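Local atomic coordinates of soluble lytic murein transglycosylase (PDB entry 1QSA), a protein that cleaves the glycosidic bonds between N-acetylmuramic acid and N-acetylglucosamine in peptidoglycan, forming a 1,6-anhydro bond in the muramic acid residue. Residues V258-M263 with I288-R293; P96-T101 with N107-K112; E5-Y10 with R387-M392; L328-E331 with E337-E340; G168-V173 with S193-P198. One frame throughout, in Å; residues are numbered along the deposited sequence.

Interaction 1: V258-M263 with I288-R293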
# COMPACT_ATOMS: atom_id res chain seq x y z
N VAL A 258 -16.02 -20.65 4.34
CA VAL A 258 -17.40 -20.32 4.69
C VAL A 258 -17.48 -19.55 6.00
O VAL A 258 -18.21 -18.56 6.09
CB VAL A 258 -18.26 -21.60 4.75
CG1 VAL A 258 -19.66 -21.28 5.31
CG2 VAL A 258 -18.40 -22.18 3.35
N ALA A 259 -16.70 -19.97 6.99
CA ALA A 259 -16.68 -19.32 8.31
C ALA A 259 -16.37 -17.83 8.20
O ALA A 259 -16.94 -17.02 8.95
CB ALA A 259 -15.70 -20.02 9.24
N TRP A 260 -15.46 -17.47 7.30
CA TRP A 260 -15.11 -16.07 7.07
C TRP A 260 -16.31 -15.25 6.64
O TRP A 260 -16.36 -14.04 6.87
CB TRP A 260 -14.07 -15.96 5.94
CG TRP A 260 -12.67 -15.96 6.40
CD1 TRP A 260 -11.76 -16.97 6.27
CD2 TRP A 260 -11.99 -14.90 7.09
NE1 TRP A 260 -10.56 -16.61 6.83
CE2 TRP A 260 -10.67 -15.35 7.34
CE3 TRP A 260 -12.37 -13.63 7.51
CZ2 TRP A 260 -9.73 -14.55 7.99
CZ3 TRP A 260 -11.42 -12.83 8.17
CH2 TRP A 260 -10.12 -13.30 8.40
N ARG A 261 -17.24 -15.90 5.94
CA ARG A 261 -18.43 -15.23 5.43
C ARG A 261 -19.63 -15.28 6.37
O ARG A 261 -20.71 -14.83 6.02
CB ARG A 261 -18.83 -15.81 4.06
CG ARG A 261 -17.69 -15.97 3.05
CD ARG A 261 -16.82 -14.72 2.92
NE ARG A 261 -17.58 -13.53 2.56
CZ ARG A 261 -17.02 -12.43 2.06
NH1 ARG A 261 -15.72 -12.39 1.82
NH2 ARG A 261 -17.78 -11.39 1.76
N LEU A 262 -19.44 -15.85 7.56
CA LEU A 262 -20.53 -15.93 8.55
C LEU A 262 -20.19 -15.07 9.77
O LEU A 262 -20.58 -15.39 10.89
CB LEU A 262 -20.76 -17.39 8.96
CG LEU A 262 -21.33 -18.29 7.86
CD1 LEU A 262 -21.39 -19.73 8.33
CD2 LEU A 262 -22.71 -17.79 7.44
N MET A 263 -19.46 -13.99 9.52
CA MET A 263 -19.04 -13.05 10.56
C MET A 263 -19.96 -11.85 10.70
O MET A 263 -19.68 -10.95 11.50
CB MET A 263 -17.63 -12.53 10.27
CG MET A 263 -16.54 -13.58 10.42
SD MET A 263 -16.50 -14.26 12.08
CE MET A 263 -15.23 -15.48 11.90
N ILE A 288 -9.22 -17.22 13.36
CA ILE A 288 -9.42 -17.21 14.81
C ILE A 288 -9.38 -15.76 15.30
O ILE A 288 -10.19 -15.37 16.14
CB ILE A 288 -8.34 -18.06 15.54
CG1 ILE A 288 -8.46 -19.52 15.09
CG2 ILE A 288 -8.51 -17.94 17.06
CD1 ILE A 288 -7.22 -20.38 15.39
N GLU A 289 -8.46 -14.95 14.77
CA GLU A 289 -8.38 -13.54 15.15
C GLU A 289 -9.66 -12.79 14.78
O GLU A 289 -10.12 -11.92 15.54
CB GLU A 289 -7.17 -12.86 14.50
CG GLU A 289 -5.84 -13.30 15.13
CD GLU A 289 -4.63 -12.71 14.44
OE1 GLU A 289 -4.63 -12.64 13.18
OE2 GLU A 289 -3.69 -12.30 15.14
N ARG A 290 -10.22 -13.11 13.61
CA ARG A 290 -11.47 -12.46 13.20
C ARG A 290 -12.58 -12.83 14.19
O ARG A 290 -13.41 -11.98 14.53
CB ARG A 290 -11.87 -12.87 11.77
CG ARG A 290 -13.18 -12.21 11.27
CD ARG A 290 -13.12 -10.67 11.29
NE ARG A 290 -14.40 -10.05 10.94
CZ ARG A 290 -15.33 -9.68 11.82
NH1 ARG A 290 -15.13 -9.87 13.12
NH2 ARG A 290 -16.46 -9.11 11.41
N ARG A 291 -12.56 -14.07 14.68
CA ARG A 291 -13.56 -14.53 15.65
C ARG A 291 -13.37 -13.83 17.00
O ARG A 291 -14.34 -13.54 17.70
CB ARG A 291 -13.49 -16.05 15.81
CG ARG A 291 -14.60 -16.63 16.69
CD ARG A 291 -15.97 -16.19 16.21
NE ARG A 291 -17.06 -16.70 17.06
CZ ARG A 291 -17.50 -16.10 18.16
NH1 ARG A 291 -16.91 -14.98 18.59
NH2 ARG A 291 -18.49 -16.64 18.85
N VAL A 292 -12.11 -13.58 17.38
CA VAL A 292 -11.80 -12.85 18.62
C VAL A 292 -12.38 -11.44 18.47
O VAL A 292 -12.96 -10.88 19.42
CB VAL A 292 -10.26 -12.74 18.84
CG1 VAL A 292 -9.94 -11.73 19.94
CG2 VAL A 292 -9.67 -14.11 19.20
N ARG A 293 -12.21 -10.85 17.29
CA ARG A 293 -12.72 -9.50 17.05
C ARG A 293 -14.24 -9.45 17.12
O ARG A 293 -14.80 -8.46 17.60
CB ARG A 293 -12.20 -8.92 15.73
CG ARG A 293 -10.70 -8.60 15.80
CD ARG A 293 -10.17 -7.82 14.60
NE ARG A 293 -8.78 -7.43 14.85
CZ ARG A 293 -7.71 -8.12 14.44
NH1 ARG A 293 -7.85 -9.16 13.64
NH2 ARG A 293 -6.49 -7.70 14.76
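Trp-260 and Met-263 of segment 258-263, on helix 248-260, close on Arg-290 of helix 285-298 and so join two nearby helices of the alpha-superhelix; helix 269-280 lies between them in sequence. No hydrogen bond or salt bridge crosses the contact. Arginine suits the place because its methylene chain offers hydrocarbon to both partners in a residue that remains partly exposed. The aromatic part comes from the six-membered ring of Trp-260, whose CZ3 lies 3.6 Å from Arg-290 CG. The two side chains meet at a slant, the indole and guanidinium planes 66° apart, so this is not a stack. The thioether part comes from Met-263, which slides past Arg-290 in the opposite direction, with CG of Met-263 and CG of Arg-290 3.7 Å apart. A bend at chi2 (-59°) in the flexible methionine chain helps bring CE to 4.1 Å from Arg-291 N. Leu-287, Met-294 and Ile-279 also touch this buried methionine, whereas the charged end of Arg-291 is engaged by Asp-276 in a salt bridge. Arg-290 bends in its turn, and Met-263 CB stands over one face of its guanidinium, near the rim, 3.8 Å from NH2 of Arg-290.

Interaction 2: P96-T101 with N107-K112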
# COMPACT_ATOMS: atom_id res chain seq x y z
N PRO A 96 23.19 -5.75 -22.87
CA PRO A 96 23.64 -7.15 -22.85
C PRO A 96 23.10 -7.95 -21.67
O PRO A 96 22.98 -9.17 -21.76
CB PRO A 96 25.17 -7.03 -22.84
CG PRO A 96 25.44 -5.64 -22.35
CD PRO A 96 24.33 -4.82 -22.94
N GLU A 97 22.79 -7.26 -20.57
CA GLU A 97 22.25 -7.89 -19.37
C GLU A 97 20.73 -7.67 -19.30
O GLU A 97 20.22 -6.70 -19.86
CB GLU A 97 22.88 -7.32 -18.10
CG GLU A 97 24.40 -7.37 -18.04
CD GLU A 97 24.97 -8.72 -18.42
OE1 GLU A 97 24.42 -9.76 -17.99
OE2 GLU A 97 25.99 -8.73 -19.15
N LYS A 98 20.05 -8.55 -18.58
CA LYS A 98 18.59 -8.47 -18.40
C LYS A 98 18.21 -7.08 -17.86
O LYS A 98 18.78 -6.62 -16.88
CB LYS A 98 18.19 -9.57 -17.41
CG LYS A 98 16.72 -9.66 -17.06
CD LYS A 98 16.57 -10.61 -15.87
CE LYS A 98 15.11 -10.87 -15.53
NZ LYS A 98 14.97 -11.78 -14.34
N PRO A 99 17.29 -6.37 -18.55
CA PRO A 99 16.87 -5.04 -18.10
C PRO A 99 15.99 -5.04 -16.86
O PRO A 99 15.58 -6.09 -16.37
CB PRO A 99 16.17 -4.45 -19.33
CG PRO A 99 15.67 -5.65 -20.06
CD PRO A 99 16.74 -6.69 -19.88
N GLY A 100 15.66 -3.84 -16.39
CA GLY A 100 14.88 -3.69 -15.17
C GLY A 100 13.38 -3.91 -15.17
O GLY A 100 12.85 -4.48 -14.21
N THR A 101 12.68 -3.44 -16.19
CA THR A 101 11.22 -3.58 -16.21
C THR A 101 10.78 -4.87 -16.85
O THR A 101 11.50 -5.45 -17.67
CB THR A 101 10.54 -2.42 -16.94
OG1 THR A 101 10.87 -2.46 -18.33
CG2 THR A 101 11.02 -1.09 -16.36
N ASN A 107 11.08 -8.02 -24.04
CA ASN A 107 11.76 -7.68 -25.29
C ASN A 107 13.19 -8.22 -25.36
O ASN A 107 13.66 -8.64 -26.42
CB ASN A 107 11.71 -6.17 -25.51
CG ASN A 107 10.33 -5.71 -25.96
OD1 ASN A 107 9.69 -6.36 -26.80
ND2 ASN A 107 9.88 -4.58 -25.45
N TYR A 108 13.86 -8.25 -24.21
CA TYR A 108 15.23 -8.75 -24.11
C TYR A 108 15.25 -10.24 -24.49
O TYR A 108 16.10 -10.67 -25.29
CB TYR A 108 15.73 -8.57 -22.67
CG TYR A 108 17.07 -9.19 -22.36
CD1 TYR A 108 18.27 -8.50 -22.62
CD2 TYR A 108 17.17 -10.46 -21.77
CE1 TYR A 108 19.51 -9.04 -22.28
CE2 TYR A 108 18.41 -11.02 -21.44
CZ TYR A 108 19.58 -10.30 -21.69
OH TYR A 108 20.80 -10.83 -21.31
N TYR A 109 14.34 -11.02 -23.91
CA TYR A 109 14.30 -12.44 -24.25
C TYR A 109 13.84 -12.72 -25.66
O TYR A 109 14.33 -13.65 -26.29
CB TYR A 109 13.52 -13.23 -23.20
CG TYR A 109 14.31 -13.26 -21.92
CD1 TYR A 109 15.54 -13.93 -21.87
CD2 TYR A 109 13.88 -12.59 -20.78
CE1 TYR A 109 16.32 -13.92 -20.74
CE2 TYR A 109 14.66 -12.56 -19.62
CZ TYR A 109 15.88 -13.24 -19.61
OH TYR A 109 16.65 -13.25 -18.48
N TYR A 110 12.96 -11.88 -26.21
CA TYR A 110 12.54 -12.08 -27.60
C TYR A 110 13.77 -11.76 -28.49
O TYR A 110 14.01 -12.42 -29.50
CB TYR A 110 11.37 -11.17 -27.96
CG TYR A 110 10.77 -11.46 -29.32
CD1 TYR A 110 10.02 -12.62 -29.54
CD2 TYR A 110 10.92 -10.57 -30.37
CE1 TYR A 110 9.44 -12.88 -30.78
CE2 TYR A 110 10.34 -10.81 -31.62
CZ TYR A 110 9.60 -11.97 -31.81
OH TYR A 110 9.01 -12.20 -33.05
N ALA A 111 14.56 -10.76 -28.08
CA ALA A 111 15.78 -10.42 -28.84
C ALA A 111 16.76 -11.61 -28.81
O ALA A 111 17.45 -11.87 -29.79
CB ALA A 111 16.46 -9.18 -28.26
N LYS A 112 16.83 -12.30 -27.67
CA LYS A 112 17.69 -13.48 -27.53
C LYS A 112 17.25 -14.55 -28.53
O LYS A 112 18.08 -15.12 -29.23
CB LYS A 112 17.64 -14.00 -26.09
CG LYS A 112 18.46 -13.18 -25.10
CD LYS A 112 19.95 -13.47 -25.23
CE LYS A 112 20.79 -12.64 -24.27
NZ LYS A 112 22.21 -13.13 -24.21
O HOH W 1 23.86 -10.89 -23.56
O HOH W 2 15.25 -14.35 -16.44
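Tyr-108, on the second turn of helix 102-114, packs against the loop 96-101 that leads into the same helix, so the loop folds back over the helix it introduces; Thr-101 closes it as N-cap, its side chain accepting from the backbone of Ala-104. This is a local joint of the all-helical superhelix. The direct polar link is the bond from Tyr-108 OH to Pro-96 O, 2.8 Å long, the hydroxyl standing 37° out of the carbonyl plane. Pro-96 O also accepts from a water, which in turn accepts a hydrogen bond from Lys-112 NZ, a group with a salt bridge to Glu-120. The packing is CH-pi and apolar. Lys-98 CA lies over the face, 3.9 Å from the centroid of the Tyr-108 ring and only 9° off its normal, and Pro-99 CD, on a rigid ring suited to a fixed loop, presses to 3.5 Å from Tyr-108 CB. With CG anti to the backbone N (chi1 173°), Tyr-108 reaches along the loop. A phenylalanine in its place would probably keep this packing but leave Pro-96 O without its direct protein donor. The extended chain of Lys-98 crosses Tyr-109 on its way to a salt bridge with Glu-127, and its CD passes 3.7 Å from OH of Tyr-109.

Interaction 3: E5-Y10 with R387-M392. With SO4 (sulfate ion), chain C; ACT (acetate ion), chain O.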
# COMPACT_ATOMS: atom_id res chain seq x y z
N GLU A 5 20.85 32.91 -10.53
CA GLU A 5 20.58 33.27 -11.93
C GLU A 5 20.20 32.04 -12.75
O GLU A 5 19.32 32.12 -13.61
CB GLU A 5 21.80 33.95 -12.56
CG GLU A 5 21.93 35.39 -12.11
CD GLU A 5 23.13 36.08 -12.72
OE1 GLU A 5 23.33 35.99 -13.95
OE2 GLU A 5 23.86 36.72 -11.95
N GLN A 6 20.86 30.92 -12.49
CA GLN A 6 20.56 29.67 -13.19
C GLN A 6 19.11 29.25 -12.94
O GLN A 6 18.43 28.74 -13.84
CB GLN A 6 21.52 28.57 -12.76
CG GLN A 6 22.93 28.79 -13.28
CD GLN A 6 23.99 28.00 -12.52
OE1 GLN A 6 23.68 27.21 -11.62
NE2 GLN A 6 25.26 28.19 -12.91
N ARG A 7 18.63 29.45 -11.71
CA ARG A 7 17.25 29.10 -11.36
C ARG A 7 16.26 29.82 -12.27
O ARG A 7 15.32 29.20 -12.79
CB ARG A 7 16.98 29.41 -9.89
CG ARG A 7 17.54 28.34 -8.98
CD ARG A 7 17.48 28.77 -7.53
NE ARG A 7 17.81 27.65 -6.65
CZ ARG A 7 17.73 27.71 -5.32
NH1 ARG A 7 17.37 28.84 -4.73
NH2 ARG A 7 18.04 26.64 -4.59
N SER A 8 16.47 31.12 -12.49
CA SER A 8 15.58 31.89 -13.36
C SER A 8 15.63 31.34 -14.79
O SER A 8 14.59 31.13 -15.41
CB SER A 8 15.95 33.38 -13.38
OG SER A 8 15.72 34.00 -12.12
N ARG A 9 16.84 31.10 -15.30
CA ARG A 9 17.00 30.57 -16.66
C ARG A 9 16.38 29.19 -16.79
O ARG A 9 15.81 28.86 -17.84
CB ARG A 9 18.47 30.55 -17.09
CG ARG A 9 19.11 31.94 -17.14
CD ARG A 9 20.32 31.97 -18.05
NE ARG A 9 21.35 30.98 -17.74
CZ ARG A 9 22.20 31.07 -16.72
NH1 ARG A 9 22.08 32.06 -15.84
NH2 ARG A 9 23.10 30.13 -16.53
N TYR A 10 16.41 28.41 -15.71
CA TYR A 10 15.83 27.05 -15.73
C TYR A 10 14.32 27.14 -15.90
O TYR A 10 13.74 26.45 -16.74
CB TYR A 10 16.18 26.29 -14.44
CG TYR A 10 15.78 24.84 -14.47
CD1 TYR A 10 16.45 23.92 -15.27
CD2 TYR A 10 14.71 24.38 -13.69
CE1 TYR A 10 16.08 22.58 -15.30
CE2 TYR A 10 14.33 23.03 -13.71
CZ TYR A 10 15.02 22.15 -14.52
OH TYR A 10 14.64 20.82 -14.56
N ARG A 387 20.94 18.24 -6.59
CA ARG A 387 19.74 18.06 -7.42
C ARG A 387 18.51 18.03 -6.52
O ARG A 387 17.49 18.65 -6.84
CB ARG A 387 19.81 16.77 -8.25
CG ARG A 387 20.90 16.81 -9.33
CD ARG A 387 20.64 15.79 -10.43
NE ARG A 387 20.70 14.42 -9.94
CZ ARG A 387 21.82 13.72 -9.76
NH1 ARG A 387 23.00 14.26 -10.03
NH2 ARG A 387 21.75 12.48 -9.30
N VAL A 388 18.61 17.35 -5.38
CA VAL A 388 17.49 17.28 -4.43
C VAL A 388 17.09 18.68 -3.99
O VAL A 388 15.91 19.03 -3.99
CB VAL A 388 17.85 16.41 -3.19
CG1 VAL A 388 16.77 16.54 -2.09
CG2 VAL A 388 17.97 14.94 -3.62
N ARG A 389 18.09 19.50 -3.67
CA ARG A 389 17.84 20.88 -3.24
C ARG A 389 17.07 21.66 -4.31
O ARG A 389 16.08 22.33 -3.99
CB ARG A 389 19.17 21.58 -2.93
CG ARG A 389 19.03 23.06 -2.59
CD ARG A 389 20.39 23.70 -2.30
NE ARG A 389 20.26 25.14 -2.03
CZ ARG A 389 21.26 26.02 -2.09
NH1 ARG A 389 22.50 25.64 -2.41
NH2 ARG A 389 21.03 27.30 -1.83
N GLU A 390 17.48 21.55 -5.57
CA GLU A 390 16.79 22.26 -6.64
C GLU A 390 15.38 21.75 -6.82
O GLU A 390 14.46 22.53 -6.99
CB GLU A 390 17.55 22.16 -7.97
CG GLU A 390 18.88 22.90 -7.95
CD GLU A 390 18.75 24.28 -7.32
OE1 GLU A 390 18.05 25.11 -7.91
OE2 GLU A 390 19.30 24.50 -6.21
N LEU A 391 15.22 20.43 -6.81
CA LEU A 391 13.89 19.84 -6.99
C LEU A 391 12.92 20.29 -5.89
O LEU A 391 11.78 20.64 -6.17
CB LEU A 391 14.00 18.32 -7.05
CG LEU A 391 14.73 17.78 -8.29
CD1 LEU A 391 15.07 16.30 -8.08
CD2 LEU A 391 13.86 18.00 -9.55
N MET A 392 13.41 20.37 -4.65
CA MET A 392 12.57 20.82 -3.55
C MET A 392 12.26 22.32 -3.70
O MET A 392 11.14 22.76 -3.43
CB MET A 392 13.24 20.50 -2.20
CG MET A 392 13.33 19.01 -1.89
SD MET A 392 11.71 18.19 -1.95
CE MET A 392 10.97 18.81 -0.43
S SO4 C . 17.34 27.54 -1.05
O1 SO4 C . 16.13 27.47 -0.21
O2 SO4 C . 18.54 27.70 -0.20
O3 SO4 C . 17.44 26.30 -1.83
O4 SO4 C . 17.23 28.72 -1.92
C ACT O . 11.89 19.11 -13.59
O ACT O . 10.72 18.70 -13.70
OXT ACT O . 12.20 20.31 -13.76
CH3 ACT O . 12.99 18.13 -13.20
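The guanidinium of Arg-7 is used along its edges: Glu-390 lies at one, near the plane, and a sulfate at another. Glu-390 is gripped side-on in a salt bridge: Arg-7 NE donates to the syn lone pair of Glu-390 OE1 at 2.8 Å, and Arg-7 NH2 to Glu-390 OE2 at 3.0 Å, with guanidinium and carboxylate planes 31° apart. The sulfate takes Arg-7 NH1 on O4 at 2.8 Å and shares O3 between Arg-7 NH2 and Arg-389 NE. Arg-389, extended from CG to NE, also meets the ion edge-on, so the sulfate, probably from the crystallisation liquor, bridges two arginines. Tyr-393 makes a cation-pi contact with Arg-7. Tyr-35 OH bonds Glu-390 OE1; arginine and hydroxyl would probably favour a charged carboxylate. At the Tyr-10 ring edge, OH reaches OXT of an acetate, probably of the same source, at 2.6 Å. The salt bridge ties helix 3-18 to helix 383-393; this return of the N-terminal end to a late part of the chain closes the ring of the alpha-superhelix.

Interaction 4: L328-E331 with E337-E340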
# COMPACT_ATOMS: atom_id res chain seq x y z
N LEU A 328 -8.70 -9.33 30.36
CA LEU A 328 -9.39 -10.49 30.95
C LEU A 328 -8.90 -10.75 32.38
O LEU A 328 -9.71 -10.97 33.29
CB LEU A 328 -9.14 -11.74 30.11
CG LEU A 328 -9.81 -11.84 28.74
CD1 LEU A 328 -9.25 -13.05 28.01
CD2 LEU A 328 -11.33 -11.92 28.91
N LEU A 329 -7.58 -10.69 32.57
CA LEU A 329 -6.97 -10.92 33.89
C LEU A 329 -7.42 -9.88 34.91
O LEU A 329 -7.65 -10.20 36.07
CB LEU A 329 -5.45 -10.91 33.78
CG LEU A 329 -4.83 -12.15 33.13
CD1 LEU A 329 -3.35 -11.88 32.81
CD2 LEU A 329 -4.97 -13.38 34.05
N LEU A 330 -7.55 -8.63 34.48
CA LEU A 330 -8.01 -7.58 35.38
C LEU A 330 -9.43 -7.89 35.86
O LEU A 330 -9.70 -7.80 37.06
CB LEU A 330 -8.01 -6.21 34.69
CG LEU A 330 -6.63 -5.56 34.50
CD1 LEU A 330 -6.75 -4.35 33.56
CD2 LEU A 330 -6.09 -5.13 35.87
N GLU A 331 -10.32 -8.29 34.95
CA GLU A 331 -11.69 -8.60 35.36
C GLU A 331 -11.74 -9.80 36.31
O GLU A 331 -12.62 -9.88 37.17
CB GLU A 331 -12.61 -8.84 34.16
CG GLU A 331 -14.08 -8.92 34.60
CD GLU A 331 -15.08 -9.07 33.48
OE1 GLU A 331 -14.71 -9.40 32.33
OE2 GLU A 331 -16.28 -8.87 33.78
N GLU A 337 -0.55 -9.92 37.65
CA GLU A 337 -0.28 -10.54 36.35
C GLU A 337 -0.68 -9.61 35.21
O GLU A 337 0.06 -9.43 34.23
CB GLU A 337 -1.02 -11.86 36.22
CG GLU A 337 -0.50 -12.75 35.09
CD GLU A 337 -1.23 -14.07 34.94
OE1 GLU A 337 -1.86 -14.54 35.91
OE2 GLU A 337 -1.16 -14.66 33.83
N ALA A 338 -1.87 -9.01 35.33
CA ALA A 338 -2.36 -8.09 34.30
C ALA A 338 -1.50 -6.84 34.18
O ALA A 338 -1.12 -6.44 33.06
CB ALA A 338 -3.81 -7.71 34.58
N LYS A 339 -1.17 -6.23 35.32
CA LYS A 339 -0.39 -5.00 35.30
C LYS A 339 1.05 -5.17 34.87
O LYS A 339 1.67 -4.23 34.36
CB LYS A 339 -0.56 -4.21 36.60
CG LYS A 339 -1.98 -3.62 36.71
CD LYS A 339 -2.22 -2.76 37.92
CE LYS A 339 -3.70 -2.35 38.00
NZ LYS A 339 -4.00 -1.56 39.22
N GLU A 340 1.58 -6.38 35.01
CA GLU A 340 2.95 -6.64 34.55
C GLU A 340 2.91 -6.64 33.01
O GLU A 340 3.81 -6.10 32.36
CB GLU A 340 3.48 -7.97 35.09
CG GLU A 340 4.89 -8.33 34.61
CD GLU A 340 5.93 -7.23 34.85
OE1 GLU A 340 5.88 -6.53 35.89
OE2 GLU A 340 6.82 -7.06 33.98
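Leu-329 of helix 319-331 and Glu-337 of helix 335-346 cross at about a right angle, the branched end of the leucine against the far half of the glutamate. Glu-337 CG is anti to the backbone N (chi1 -164°) and the chain is extended beyond it, which carries the carboxylate past both leucine methyls: Leu-329 CD1 is 3.7 Å from Glu-337 OE2 and Leu-329 CD2 is 3.8 Å from Glu-337 OE1. A glutamate fits this surface position because its methylenes can pack while its charged end need not be buried. Beside it, Ala-338 points its methyl into the notch between two leucines, with CB of Ala-338 3.7 Å from CB of Leu-329 and 3.5 Å from CG of Leu-330. So small a side chain lets the backbones approach, the CA atoms of Leu-329 and Ala-338 being 5.4 Å apart. An alanine in place of Leu-329 would probably keep the CB contact with Ala-338 but strip the methyl cover from Glu-337, leaving its chain free to turn. Lys-339 brushes Leu-330 with its CE, while its NZ is held by Glu-335 in a salt bridge. On the adjoining face, Leu-328 turns to helix 301-310. Two consecutive helices joined by a short connection and packed against each other are the local element from which this alpha-superhelix is built.

Interaction 5: G168-V173 with S193-P198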
# COMPACT_ATOMS: atom_id res chain seq x y z
N GLY A 168 -7.43 -14.31 -9.12
CA GLY A 168 -8.70 -13.70 -9.49
C GLY A 168 -8.71 -13.19 -10.93
O GLY A 168 -9.63 -12.46 -11.35
N ASN A 169 -7.67 -13.55 -11.69
CA ASN A 169 -7.54 -13.13 -13.08
C ASN A 169 -8.29 -14.13 -13.96
O ASN A 169 -7.69 -14.88 -14.75
CB ASN A 169 -6.05 -13.04 -13.46
CG ASN A 169 -5.80 -12.24 -14.73
OD1 ASN A 169 -6.73 -11.90 -15.47
ND2 ASN A 169 -4.53 -11.91 -14.97
N THR A 170 -9.61 -14.13 -13.83
CA THR A 170 -10.47 -15.05 -14.57
C THR A 170 -10.43 -14.79 -16.08
O THR A 170 -10.67 -15.70 -16.88
CB THR A 170 -11.90 -15.03 -14.03
OG1 THR A 170 -12.37 -13.67 -14.01
CG2 THR A 170 -11.93 -15.60 -12.62
N GLY A 171 -10.16 -13.54 -16.47
CA GLY A 171 -10.04 -13.23 -17.88
C GLY A 171 -8.85 -14.00 -18.47
O GLY A 171 -8.94 -14.58 -19.57
N LEU A 172 -7.73 -14.01 -17.75
CA LEU A 172 -6.54 -14.73 -18.20
C LEU A 172 -6.81 -16.24 -18.17
O LEU A 172 -6.39 -16.96 -19.07
CB LEU A 172 -5.32 -14.37 -17.36
CG LEU A 172 -4.00 -15.09 -17.67
CD1 LEU A 172 -3.60 -14.91 -19.14
CD2 LEU A 172 -2.89 -14.60 -16.74
N VAL A 173 -7.51 -16.72 -17.14
CA VAL A 173 -7.83 -18.14 -17.07
C VAL A 173 -8.55 -18.57 -18.35
O VAL A 173 -8.20 -19.58 -18.97
CB VAL A 173 -8.75 -18.47 -15.84
CG1 VAL A 173 -9.23 -19.94 -15.91
CG2 VAL A 173 -7.96 -18.27 -14.55
N SER A 193 -15.91 -22.31 -18.16
CA SER A 193 -17.19 -22.16 -17.48
C SER A 193 -17.02 -21.75 -16.02
O SER A 193 -17.82 -20.96 -15.50
CB SER A 193 -18.01 -23.46 -17.57
OG SER A 193 -18.43 -23.70 -18.91
N LEU A 194 -15.98 -22.27 -15.37
CA LEU A 194 -15.69 -21.99 -13.97
C LEU A 194 -15.24 -20.52 -13.80
O LEU A 194 -15.66 -19.84 -12.86
CB LEU A 194 -14.62 -22.95 -13.45
CG LEU A 194 -14.40 -23.02 -11.93
CD1 LEU A 194 -15.60 -23.71 -11.27
CD2 LEU A 194 -13.12 -23.79 -11.62
N ALA A 195 -14.38 -20.05 -14.71
CA ALA A 195 -13.89 -18.68 -14.68
C ALA A 195 -15.04 -17.70 -14.98
O ALA A 195 -15.08 -16.58 -14.46
CB ALA A 195 -12.76 -18.49 -15.71
N ASN A 196 -15.97 -18.14 -15.83
CA ASN A 196 -17.11 -17.30 -16.20
C ASN A 196 -18.12 -17.16 -15.06
O ASN A 196 -18.65 -16.07 -14.80
CB ASN A 196 -17.81 -17.86 -17.44
CG ASN A 196 -18.95 -16.96 -17.92
OD1 ASN A 196 -18.74 -15.80 -18.27
ND2 ASN A 196 -20.16 -17.51 -17.95
N ASN A 197 -18.39 -18.27 -14.38
CA ASN A 197 -19.36 -18.30 -13.29
C ASN A 197 -18.94 -19.36 -12.28
O ASN A 197 -19.06 -20.56 -12.53
CB ASN A 197 -20.75 -18.60 -13.84
CG ASN A 197 -21.80 -18.70 -12.77
OD1 ASN A 197 -21.55 -18.38 -11.60
ND2 ASN A 197 -23.00 -19.13 -13.15
N PRO A 198 -18.45 -18.92 -11.10
CA PRO A 198 -18.00 -19.83 -10.05
C PRO A 198 -19.09 -20.74 -9.52
O PRO A 198 -18.80 -21.73 -8.85
CB PRO A 198 -17.46 -18.88 -8.98
CG PRO A 198 -18.31 -17.67 -9.14
CD PRO A 198 -18.42 -17.52 -10.63
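Thr-170 and Ala-195 bring their CA atoms to 5.0 Å, an unusually close approach between the first turn of one helix and the last turn of another, made without a single hydrogen bond across. The small alanine permits it: its methyl reaches the opposite backbone, with CB of Ala-195 3.7 Å from O of Thr-170, and also meets Val-173, whose CG1 is 3.8 Å from CB of Ala-195. Threonine answers with its hydrocarbon part, CB lying 3.6 Å from Ala-195 O. Its OG1 sits between the backbone N and the carbonyl carbon (chi1 53°), which leaves CG2 alongside the same carbonyl oxygen. The threonine is placed by the turn before it. Gly-168 ends helix 154-166 in a Schellman motif with phi 83°, where a side chain would clash with the preceding carbonyl. Asn-169 then acts as N-cap, its OD1 accepting from Leu-172 N at 3.3 Å, while ND2 is tied to Gly-132 O and Ser-134 OG. Val-173, buried, also touches Ala-164 and Met-165. The contact thus joins the start of helix 170-178 to the end of helix 185-196, with helix 154-166 packed against the former and helices 201-207 and 212-228 against Leu-194 of the latter.

Four of the contacts are partly buried and interaction 4 lies at the surface; all are away from the predicted active site. Interactions 2 and 4 are local, joining elements a few residues apart, and interactions 1 and 5 bridge 20 to 25, whereas interaction 3 brings together parts separated by 377 residues. Their chemistry differs with their place: interactions 1, 4 and 5 pack neighbouring helices without hydrogen bonds, interaction 2 adds a tyrosine bond and waters where a loop meets its helix, and interaction 3 joins two distant parts of the chain by charge. Interactions 1 and 4, with nearest atoms about 8 Å apart, both lean on helix 301-310; interaction 3 lies across the chain's centre from interaction 1, about 55 Å between centres.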